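Local coordinates for protein bacterioferritin (Mycobacterium smegmatis str. MC2 155, PDB 3BKN) that probably stores iron, oxidising ferrous iron with dioxygen at a dinuclear metal centre and laying it down as ferric mineral inside a heme-containing shell of 24 subunits, at residues 5-10 with 105-110; 14-19 with 71-76; 89-94 with 133-138. All coordinates share one frame; numbering follows the deposited sequence.

Contact 1. Residues 5-10 with 105-110; sequences PDVLKL and IVLCRE
Asp6 brings the one flat group among the residues that touch here, yet its carboxylate lays neither face nor edge against the opposite helix: its CB is the side-chain atom that nears Leu107, at 4.4 Å from CD2. The carboxylate turns along its own helix toward Lys9, one turn on, where OD1 makes a long salt bridge (3.9 Å) to Lys9 NZ. What joins 5-10 to 105-110 is therefore aliphatic and sulphur packing, with no hydrogen bond between the segments. Cys108 SG is the focus, with Val7 CG2 at 4.0 Å and Leu10 CD2 at 3.9 Å from it; these two come from successive turns of one helix and converge on a single atom. The torsions explain the fit: Leu10 has CG anti to its backbone N (chi1 169°), which extends the branch across the gap, whereas Cys108 holds SG beside its own N. Leu107 adds the outer part of the contact with CD2 alone, 4.4 Å from Val7 CG2, a looser approach than those to the sulphur. The closest CA pair, Val7 with Cys108, is 6.1 Å apart. Val7 also packs on Lys111 and Asp113, and Cys108 on Ala117 at the start of helix 114-144. The segment axes approach to 9.9 Å and run at 156°, nearly antiparallel. This pairs the start of helix 5-34 with the end of helix 83-110, a helix-helix packing characteristic of one end of the ferritin-like four-helix bundle.

Contact 2. Residues 14-19 with 71-76; sequences QLTSEL and YQRLFS. With ZN (zinc ion), chain M.
Thr16 and Phe75 set the geometry, their side chains standing roughly perpendicular. The methyl CG2 of Thr16 stands over the middle of the ring, 3.4 Å from its centroid and only 8° off the normal, a CH-pi contact. It is aimed there because CG2 lies anti to the backbone N; the same rotation leaves OG1 beside that N, in a weak hydrogen bond to Asn12 O. Ser17 meets the same ring differently: its OG lies in the ring plane at the edge, 3.4 Å from Phe75 CE2, and also has a weak hydrogen bond with Arg100 NH2. Face and edge of one phenyl group are thus taken by consecutive helix residues. Next to the methyl, the extended Arg73 chain crosses Thr16 obliquely, CD coming to 4.0 Å from OG1. At the start of 71-76, Tyr71 receives Leu15 and Leu19 at a slant, with Leu15 CD2 4.1 Å from CE1. Leu74, between Arg73 and Phe75, touches Leu19 CB with CD2 at 4.0 Å. Glu18 turns from the loop altogether. Its chain bends at chi2 (-73°) and OE1 binds zinc at 2.0 Å; OE2 accepts a hydrogen bond from Gln14 NE2 at 2.9 Å, met 42° out of the carboxylate plane, a second-shell bond that helps fix the carboxylate. Glu51, His54 and Glu127 complete this zinc site. Heme touches both Leu19 and Tyr71, and Tyr71 OH is hydrogen-bonded to Thr59. This part of the loop joining helix 38-64 to helix 83-110 lies along helix 5-34, as the side-chain contacts and the hydrogen bond of Phe75 N with Thr20 OG1 of that helix attest; Phe75 also packs on Arg100 of helix 83-110, and Gln72 bonds to Phe75 and Leu77 of a neighbouring subunit.

Contact 3. Residues 89-94 with 133-138; sequences ADLAIE and YLETQL. With ZN (zinc ion), chain N.
Leu91 and Leu134 carry this contact: the two leucines lie alongside each other, pointing opposite ways, with Leu91 CD1 3.9 Å from Leu134 CB, and their rotamers differ. Leu91 has CG anti to the backbone N (chi1 -180°), which spreads its two methyls toward 133-138: CD1 lies 4.0 Å from Glu135 CG, and CD2 lies 3.8 Å from Leu138 CD1. Leu134 instead keeps CG beside its backbone N and anti to the carbonyl carbon (chi1 -68°), so that CD1 is carried onto the opposing helix, 3.5 Å from Leu91 N and 3.9 Å from Leu91 CB. The same methyl reaches Glu94 CG at 4.1 Å, linking the leucine packing to a metal ligand. Glu94 is bent at chi2 (-69°), and this bend directs its carboxylate into the bundle, where OE2 binds zinc at 2.0 Å and is hydrogen-bonded to Tyr25 OH. Glu135 differs, being extended beyond CG: its aliphatic part lies roughly perpendicular to Leu91, while OE2 is held by Tyr95 OH and OE1 by the terminal N of Met1 of a neighbouring subunit. Asp90, whose CB also touches Leu134 CD1, sends its carboxylate oxygens to His28 and Gln24 of helix 5-34. No hydrogen bond joins the two segments, whose axes come to 9.9 Å. Glu51, Glu127 and His130 complete the zinc coordination. The leucines join helices 83-110 and 114-144 beside this centre; a dinuclear site ligated by glutamate and histidine is characteristic of the ferroxidase site of ferritin-like four-helix bundles, occupied by zinc in this crystal.

Contact 1 is the peripheral one, its centre about 20 Å from that of the chain and only partly buried. Contacts 2 and 3 have their centres about 11 and 10 Å from the chain's centre, on opposite sides of it; contact 2 is buried, contact 3 partly so. Helix 5-34 serves contacts 1 and 2, and helix 83-110 serves contacts 1 and 3. Contacts 1 and 3 join antiparallel helices by apolar packing, whereas contact 2 sets a loop against a helix and adds a CH-pi contact on a phenyl face. Contacts 2 and 3 each supply one glutamate to adjacent zinc ions bridged by Glu51 and Glu127; contact 1 binds no metal.

Contact 1. Residues 5-10 with 105-110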
loop_
_atom_site.group_PDB
_atom_site.type_symbol
_atom_site.label_atom_id
_atom_site.label_comp_id
_atom_site.label_asym_id
_atom_site.label_seq_id
_atom_site.Cartn_x
_atom_site.Cartn_y
_atom_site.Cartn_z
ATOM N N PRO A 5 37.624 -12.831 47.345
ATOM C CA PRO A 5 38.596 -11.746 47.151
ATOM C C PRO A 5 39.660 -11.971 46.030
ATOM O O PRO A 5 40.101 -10.977 45.420
ATOM C CB PRO A 5 39.204 -11.565 48.544
ATOM C CG PRO A 5 38.893 -12.873 49.282
ATOM C CD PRO A 5 37.600 -13.330 48.740
ATOM N N ASP A 6 40.053 -13.229 45.763
ATOM C CA ASP A 6 41.022 -13.530 44.708
ATOM C C ASP A 6 40.433 -13.359 43.310
ATOM O O ASP A 6 41.086 -12.859 42.403
ATOM C CB ASP A 6 41.619 -14.911 44.933
ATOM C CG ASP A 6 42.662 -14.903 46.078
ATOM O OD1 ASP A 6 43.508 -13.963 46.071
ATOM O OD2 ASP A 6 42.641 -15.793 46.980
ATOM N N VAL A 7 39.179 -13.737 43.153
ATOM C CA VAL A 7 38.437 -13.499 41.932
ATOM C C VAL A 7 38.292 -12.011 41.656
ATOM O O VAL A 7 38.433 -11.592 40.493
ATOM C CB VAL A 7 37.053 -14.188 41.970
ATOM C CG1 VAL A 7 36.149 -13.657 40.867
ATOM C CG2 VAL A 7 37.216 -15.716 41.892
ATOM N N LEU A 8 38.017 -11.203 42.689
ATOM C CA LEU A 8 37.824 -9.762 42.474
ATOM C C LEU A 8 39.159 -9.089 42.158
ATOM O O LEU A 8 39.202 -8.197 41.334
ATOM C CB LEU A 8 37.128 -9.086 43.637
ATOM C CG LEU A 8 35.684 -9.523 43.899
ATOM C CD1 LEU A 8 35.352 -9.370 45.372
ATOM C CD2 LEU A 8 34.654 -8.815 43.017
ATOM N N LYS A 9 40.254 -9.542 42.780
ATOM C CA LYS A 9 41.582 -9.122 42.358
ATOM C C LYS A 9 41.778 -9.383 40.881
ATOM O O LYS A 9 42.264 -8.520 40.159
ATOM C CB LYS A 9 42.663 -9.862 43.097
ATOM C CG LYS A 9 43.089 -9.211 44.391
ATOM C CD LYS A 9 44.207 -10.051 45.066
ATOM C CE LYS A 9 43.976 -10.182 46.561
ATOM N NZ LYS A 9 45.201 -10.687 47.235
ATOM N N LEU A 10 41.408 -10.575 40.432
ATOM C CA LEU A 10 41.598 -10.942 39.034
ATOM C C LEU A 10 40.713 -10.094 38.097
ATOM O O LEU A 10 41.181 -9.520 37.133
ATOM C CB LEU A 10 41.350 -12.442 38.852
ATOM C CG LEU A 10 41.251 -12.913 37.408
ATOM C CD1 LEU A 10 42.603 -12.901 36.665
ATOM C CD2 LEU A 10 40.697 -14.312 37.467
ATOM N N ILE A 105 40.846 -18.258 34.585
ATOM C CA ILE A 105 39.635 -19.032 34.428
ATOM C C ILE A 105 39.680 -20.260 35.328
ATOM O O ILE A 105 38.720 -20.560 36.062
ATOM C CB ILE A 105 39.452 -19.409 32.955
ATOM C CG1 ILE A 105 38.960 -18.174 32.211
ATOM C CG2 ILE A 105 38.458 -20.485 32.822
ATOM C CD1 ILE A 105 39.476 -18.024 30.889
ATOM N N VAL A 106 40.821 -20.963 35.299
ATOM C CA VAL A 106 41.011 -22.114 36.185
ATOM C C VAL A 106 40.867 -21.692 37.639
ATOM O O VAL A 106 40.263 -22.411 38.421
ATOM C CB VAL A 106 42.330 -22.895 35.957
ATOM C CG1 VAL A 106 42.456 -24.045 36.974
ATOM C CG2 VAL A 106 42.372 -23.445 34.553
ATOM N N LEU A 107 41.387 -20.527 37.994
ATOM C CA LEU A 107 41.256 -20.048 39.378
ATOM C C LEU A 107 39.814 -19.780 39.805
ATOM O O LEU A 107 39.402 -20.197 40.899
ATOM C CB LEU A 107 42.125 -18.828 39.624
ATOM C CG LEU A 107 42.150 -18.248 41.031
ATOM C CD1 LEU A 107 43.582 -18.066 41.469
ATOM C CD2 LEU A 107 41.388 -16.905 41.044
ATOM N N CYS A 108 39.048 -19.079 38.966
ATOM C CA CYS A 108 37.626 -18.890 39.234
ATOM C C CYS A 108 36.861 -20.183 39.478
ATOM O O CYS A 108 36.036 -20.254 40.359
ATOM C CB CYS A 108 36.973 -18.176 38.074
ATOM S SG CYS A 108 37.429 -16.472 37.942
ATOM N N ARG A 109 37.123 -21.203 38.683
ATOM C CA ARG A 109 36.388 -22.443 38.794
ATOM C C ARG A 109 36.788 -23.214 40.027
ATOM O O ARG A 109 35.934 -23.889 40.591
ATOM C CB ARG A 109 36.511 -23.284 37.522
ATOM C CG ARG A 109 35.603 -22.778 36.432
ATOM C CD ARG A 109 35.800 -23.491 35.124
ATOM N NE ARG A 109 34.970 -22.959 34.033
ATOM C CZ ARG A 109 33.653 -23.173 33.941
ATOM N NH1 ARG A 109 33.019 -23.855 34.893
ATOM N NH2 ARG A 109 32.963 -22.690 32.913
ATOM N N GLU A 110 38.058 -23.099 40.454
ATOM C CA GLU A 110 38.542 -23.726 41.682
ATOM C C GLU A 110 37.850 -23.032 42.856
ATOM O O GLU A 110 37.377 -23.669 43.771
ATOM C CB GLU A 110 40.092 -23.687 41.721
ATOM C CG GLU A 110 40.826 -24.180 43.005
ATOM C CD GLU A 110 42.293 -23.625 43.114
ATOM O OE1 GLU A 110 42.566 -22.464 42.693
ATOM O OE2 GLU A 110 43.191 -24.351 43.629
#

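Contact 2. Residues 14-19 with 71-76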
loop_
_atom_site.group_PDB
_atom_site.type_symbol
_atom_site.label_atom_id
_atom_site.label_comp_id
_atom_site.label_asym_id
_atom_site.label_seq_id
_atom_site.Cartn_x
_atom_site.Cartn_y
_atom_site.Cartn_z
ATOM N N GLN A 14 42.038 -7.574 35.150
ATOM C CA GLN A 14 41.524 -7.611 33.795
ATOM C C GLN A 14 40.891 -6.282 33.388
ATOM O O GLN A 14 41.078 -5.810 32.247
ATOM C CB GLN A 14 40.495 -8.693 33.633
ATOM C CG GLN A 14 40.100 -8.913 32.182
ATOM C CD GLN A 14 41.304 -9.204 31.281
ATOM O OE1 GLN A 14 42.387 -9.576 31.769
ATOM N NE2 GLN A 14 41.126 -9.021 29.965
ATOM N N LEU A 15 40.131 -5.679 34.310
ATOM C CA LEU A 15 39.556 -4.351 34.080
ATOM C C LEU A 15 40.637 -3.355 33.690
ATOM O O LEU A 15 40.418 -2.557 32.769
ATOM C CB LEU A 15 38.807 -3.815 35.319
ATOM C CG LEU A 15 38.070 -2.504 35.121
ATOM C CD1 LEU A 15 37.061 -2.578 33.976
ATOM C CD2 LEU A 15 37.356 -2.246 36.339
ATOM N N THR A 16 41.782 -3.385 34.391
ATOM C CA THR A 16 42.828 -2.439 34.080
ATOM C C THR A 16 43.296 -2.672 32.669
ATOM O O THR A 16 43.476 -1.704 31.917
ATOM C CB THR A 16 43.985 -2.506 35.065
ATOM O OG1 THR A 16 43.517 -2.025 36.323
ATOM C CG2 THR A 16 45.174 -1.614 34.607
ATOM N N SER A 17 43.459 -3.940 32.291
ATOM C CA SER A 17 43.837 -4.282 30.892
ATOM C C SER A 17 42.841 -3.755 29.846
ATOM O O SER A 17 43.276 -3.174 28.840
ATOM C CB SER A 17 44.025 -5.783 30.667
ATOM O OG SER A 17 45.381 -6.139 30.759
ATOM N N GLU A 18 41.533 -3.934 30.075
ATOM C CA GLU A 18 40.567 -3.355 29.156
ATOM C C GLU A 18 40.637 -1.819 29.110
ATOM O O GLU A 18 40.505 -1.212 28.026
ATOM C CB GLU A 18 39.117 -3.750 29.428
ATOM C CG GLU A 18 38.893 -5.136 29.759
ATOM C CD GLU A 18 39.037 -6.083 28.604
ATOM O OE1 GLU A 18 39.032 -5.663 27.435
ATOM O OE2 GLU A 18 39.119 -7.289 28.884
ATOM N N LEU A 19 40.799 -1.168 30.249
ATOM C CA LEU A 19 40.756 0.263 30.184
ATOM C C LEU A 19 41.954 0.733 29.414
ATOM O O LEU A 19 41.881 1.777 28.761
ATOM C CB LEU A 19 40.744 0.919 31.536
ATOM C CG LEU A 19 39.531 0.557 32.329
ATOM C CD1 LEU A 19 39.810 0.933 33.753
ATOM C CD2 LEU A 19 38.328 1.242 31.800
ATOM N N TYR A 71 38.806 2.250 38.371
ATOM C CA TYR A 71 38.814 3.086 37.179
ATOM C C TYR A 71 39.969 4.063 37.175
ATOM O O TYR A 71 40.037 4.918 36.289
ATOM C CB TYR A 71 37.479 3.825 37.011
ATOM C CG TYR A 71 36.470 3.017 36.232
ATOM C CD1 TYR A 71 35.961 1.831 36.724
ATOM C CD2 TYR A 71 36.054 3.425 34.991
ATOM C CE1 TYR A 71 35.061 1.082 36.011
ATOM C CE2 TYR A 71 35.147 2.683 34.263
ATOM C CZ TYR A 71 34.663 1.511 34.772
ATOM O OH TYR A 71 33.774 0.790 34.022
ATOM N N GLN A 72 40.884 3.943 38.141
ATOM C CA GLN A 72 41.932 4.940 38.254
ATOM C C GLN A 72 43.190 4.530 37.509
ATOM O O GLN A 72 43.894 5.390 36.955
ATOM C CB GLN A 72 42.276 5.304 39.702
ATOM C CG GLN A 72 43.324 6.452 39.832
ATOM C CD GLN A 72 42.782 7.859 39.448
ATOM O OE1 GLN A 72 41.882 8.400 40.100
ATOM N NE2 GLN A 72 43.353 8.452 38.404
ATOM N N ARG A 73 43.472 3.226 37.495
ATOM C CA ARG A 73 44.781 2.704 37.126
ATOM C C ARG A 73 44.771 2.388 35.660
ATOM O O ARG A 73 43.800 1.846 35.175
ATOM C CB ARG A 73 45.027 1.472 37.982
ATOM C CG ARG A 73 46.273 0.703 37.752
ATOM C CD ARG A 73 46.315 -0.491 38.695
ATOM N NE ARG A 73 47.644 -1.086 38.645
ATOM C CZ ARG A 73 48.049 -2.050 39.458
ATOM N NH1 ARG A 73 47.214 -2.522 40.386
ATOM N NH2 ARG A 73 49.287 -2.526 39.350
ATOM N N LEU A 74 45.833 2.783 34.947
ATOM C CA LEU A 74 46.115 2.335 33.544
ATOM C C LEU A 74 47.488 1.677 33.455
ATOM O O LEU A 74 48.387 2.045 34.202
ATOM C CB LEU A 74 46.135 3.510 32.571
ATOM C CG LEU A 74 44.850 4.151 32.039
ATOM C CD1 LEU A 74 45.230 5.371 31.217
ATOM C CD2 LEU A 74 43.982 3.170 31.211
ATOM N N PHE A 75 47.666 0.718 32.548
ATOM C CA PHE A 75 49.007 0.192 32.293
ATOM C C PHE A 75 49.690 1.128 31.321
ATOM O O PHE A 75 49.121 2.143 30.951
ATOM C CB PHE A 75 48.963 -1.223 31.742
ATOM C CG PHE A 75 48.415 -2.249 32.702
ATOM C CD1 PHE A 75 48.802 -2.257 34.059
ATOM C CD2 PHE A 75 47.537 -3.256 32.233
ATOM C CE1 PHE A 75 48.323 -3.238 34.964
ATOM C CE2 PHE A 75 47.035 -4.249 33.106
ATOM C CZ PHE A 75 47.436 -4.245 34.489
ATOM N N SER A 76 50.915 0.819 30.920
ATOM C CA SER A 76 51.635 1.668 29.958
ATOM C C SER A 76 51.118 1.544 28.552
ATOM O O SER A 76 51.118 0.461 27.998
ATOM C CB SER A 76 53.081 1.271 29.895
ATOM O OG SER A 76 53.721 1.834 31.000
HETATM ZN ZN ZN M . 39.017 -7.014 26.020
#

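Contact 3. Residues 89-94 with 133-138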
loop_
_atom_site.group_PDB
_atom_site.type_symbol
_atom_site.label_atom_id
_atom_site.label_comp_id
_atom_site.label_asym_id
_atom_site.label_seq_id
_atom_site.Cartn_x
_atom_site.Cartn_y
_atom_site.Cartn_z
ATOM N N ALA A 89 52.034 -3.430 18.928
ATOM C CA ALA A 89 51.673 -2.849 20.211
ATOM C C ALA A 89 50.355 -3.439 20.766
ATOM O O ALA A 89 50.281 -3.798 21.950
ATOM C CB ALA A 89 51.583 -1.363 20.067
ATOM N N ASP A 90 49.337 -3.555 19.901
ATOM C CA ASP A 90 48.036 -4.118 20.296
ATOM C C ASP A 90 48.125 -5.638 20.501
ATOM O O ASP A 90 47.511 -6.213 21.395
ATOM C CB ASP A 90 46.944 -3.720 19.295
ATOM C CG ASP A 90 46.689 -2.185 19.276
ATOM O OD1 ASP A 90 46.779 -1.553 20.378
ATOM O OD2 ASP A 90 46.419 -1.608 18.172
ATOM N N LEU A 91 48.930 -6.301 19.691
ATOM C CA LEU A 91 49.163 -7.721 19.912
ATOM C C LEU A 91 49.852 -7.933 21.269
ATOM O O LEU A 91 49.548 -8.883 21.970
ATOM C CB LEU A 91 49.932 -8.322 18.735
ATOM C CG LEU A 91 50.318 -9.786 18.662
ATOM C CD1 LEU A 91 49.067 -10.623 18.386
ATOM C CD2 LEU A 91 51.297 -9.954 17.554
ATOM N N ALA A 92 50.741 -7.028 21.663
ATOM C CA ALA A 92 51.409 -7.211 22.927
ATOM C C ALA A 92 50.428 -7.204 24.117
ATOM O O ALA A 92 50.554 -8.036 25.008
ATOM C CB ALA A 92 52.605 -6.218 23.095
ATOM N N ILE A 93 49.437 -6.306 24.137
ATOM C CA ILE A 93 48.469 -6.388 25.217
ATOM C C ILE A 93 47.447 -7.529 25.141
ATOM O O ILE A 93 46.956 -7.987 26.185
ATOM C CB ILE A 93 47.748 -5.089 25.601
ATOM C CG1 ILE A 93 47.233 -4.350 24.412
ATOM C CG2 ILE A 93 48.643 -4.177 26.508
ATOM C CD1 ILE A 93 46.638 -3.035 24.883
ATOM N N GLU A 94 47.110 -7.982 23.935
ATOM C CA GLU A 94 46.221 -9.115 23.838
ATOM C C GLU A 94 46.901 -10.338 24.413
ATOM O O GLU A 94 46.252 -11.106 25.124
ATOM C CB GLU A 94 45.729 -9.332 22.421
ATOM C CG GLU A 94 44.905 -8.181 21.886
ATOM C CD GLU A 94 43.549 -8.039 22.560
ATOM O OE1 GLU A 94 43.203 -8.812 23.491
ATOM O OE2 GLU A 94 42.804 -7.125 22.163
ATOM N N TYR A 133 43.329 -11.786 14.234
ATOM C CA TYR A 133 43.289 -10.710 13.260
ATOM C C TYR A 133 44.666 -10.032 13.144
ATOM O O TYR A 133 45.208 -9.875 12.053
ATOM C CB TYR A 133 42.178 -9.722 13.599
ATOM C CG TYR A 133 42.369 -8.397 12.906
ATOM C CD1 TYR A 133 42.189 -8.273 11.515
ATOM C CD2 TYR A 133 42.788 -7.262 13.631
ATOM C CE1 TYR A 133 42.371 -7.023 10.878
ATOM C CE2 TYR A 133 42.967 -6.027 13.008
ATOM C CZ TYR A 133 42.767 -5.913 11.638
ATOM O OH TYR A 133 43.014 -4.707 11.040
ATOM N N LEU A 134 45.244 -9.696 14.292
ATOM C CA LEU A 134 46.500 -8.953 14.391
ATOM C C LEU A 134 47.649 -9.719 13.807
ATOM O O LEU A 134 48.443 -9.158 13.043
ATOM C CB LEU A 134 46.824 -8.641 15.838
ATOM C CG LEU A 134 45.893 -7.643 16.542
ATOM C CD1 LEU A 134 46.119 -7.677 18.036
ATOM C CD2 LEU A 134 46.102 -6.251 15.987
ATOM N N GLU A 135 47.725 -11.012 14.126
ATOM C CA GLU A 135 48.794 -11.849 13.628
ATOM C C GLU A 135 48.692 -12.031 12.133
ATOM O O GLU A 135 49.714 -12.122 11.459
ATOM C CB GLU A 135 48.732 -13.197 14.299
ATOM C CG GLU A 135 49.576 -13.293 15.516
ATOM C CD GLU A 135 49.311 -14.570 16.295
ATOM O OE1 GLU A 135 48.245 -15.198 16.102
ATOM O OE2 GLU A 135 50.156 -14.932 17.137
ATOM N N THR A 136 47.452 -12.101 11.623
ATOM C CA THR A 136 47.202 -12.244 10.193
ATOM C C THR A 136 47.644 -10.963 9.489
ATOM O O THR A 136 48.295 -11.032 8.450
ATOM C CB THR A 136 45.682 -12.554 9.891
ATOM O OG1 THR A 136 45.262 -13.734 10.588
ATOM C CG2 THR A 136 45.434 -12.766 8.392
ATOM N N GLN A 137 47.310 -9.794 10.043
ATOM C CA GLN A 137 47.768 -8.543 9.413
ATOM C C GLN A 137 49.301 -8.449 9.300
ATOM O O GLN A 137 49.828 -8.076 8.224
ATOM C CB GLN A 137 47.166 -7.301 10.077
ATOM C CG GLN A 137 45.671 -7.349 10.159
ATOM C CD GLN A 137 45.044 -7.933 8.877
ATOM O OE1 GLN A 137 45.306 -7.493 7.754
ATOM N NE2 GLN A 137 44.226 -8.936 9.055
ATOM N N LEU A 138 50.015 -8.835 10.364
ATOM C CA LEU A 138 51.474 -8.803 10.355
ATOM C C LEU A 138 52.039 -9.701 9.313
ATOM O O LEU A 138 53.013 -9.344 8.648
ATOM C CB LEU A 138 52.056 -9.170 11.716
ATOM C CG LEU A 138 51.931 -8.051 12.754
ATOM C CD1 LEU A 138 52.186 -8.658 14.116
ATOM C CD2 LEU A 138 52.860 -6.834 12.447
HETATM ZN ZN ZN N . 40.862 -7.328 22.654
#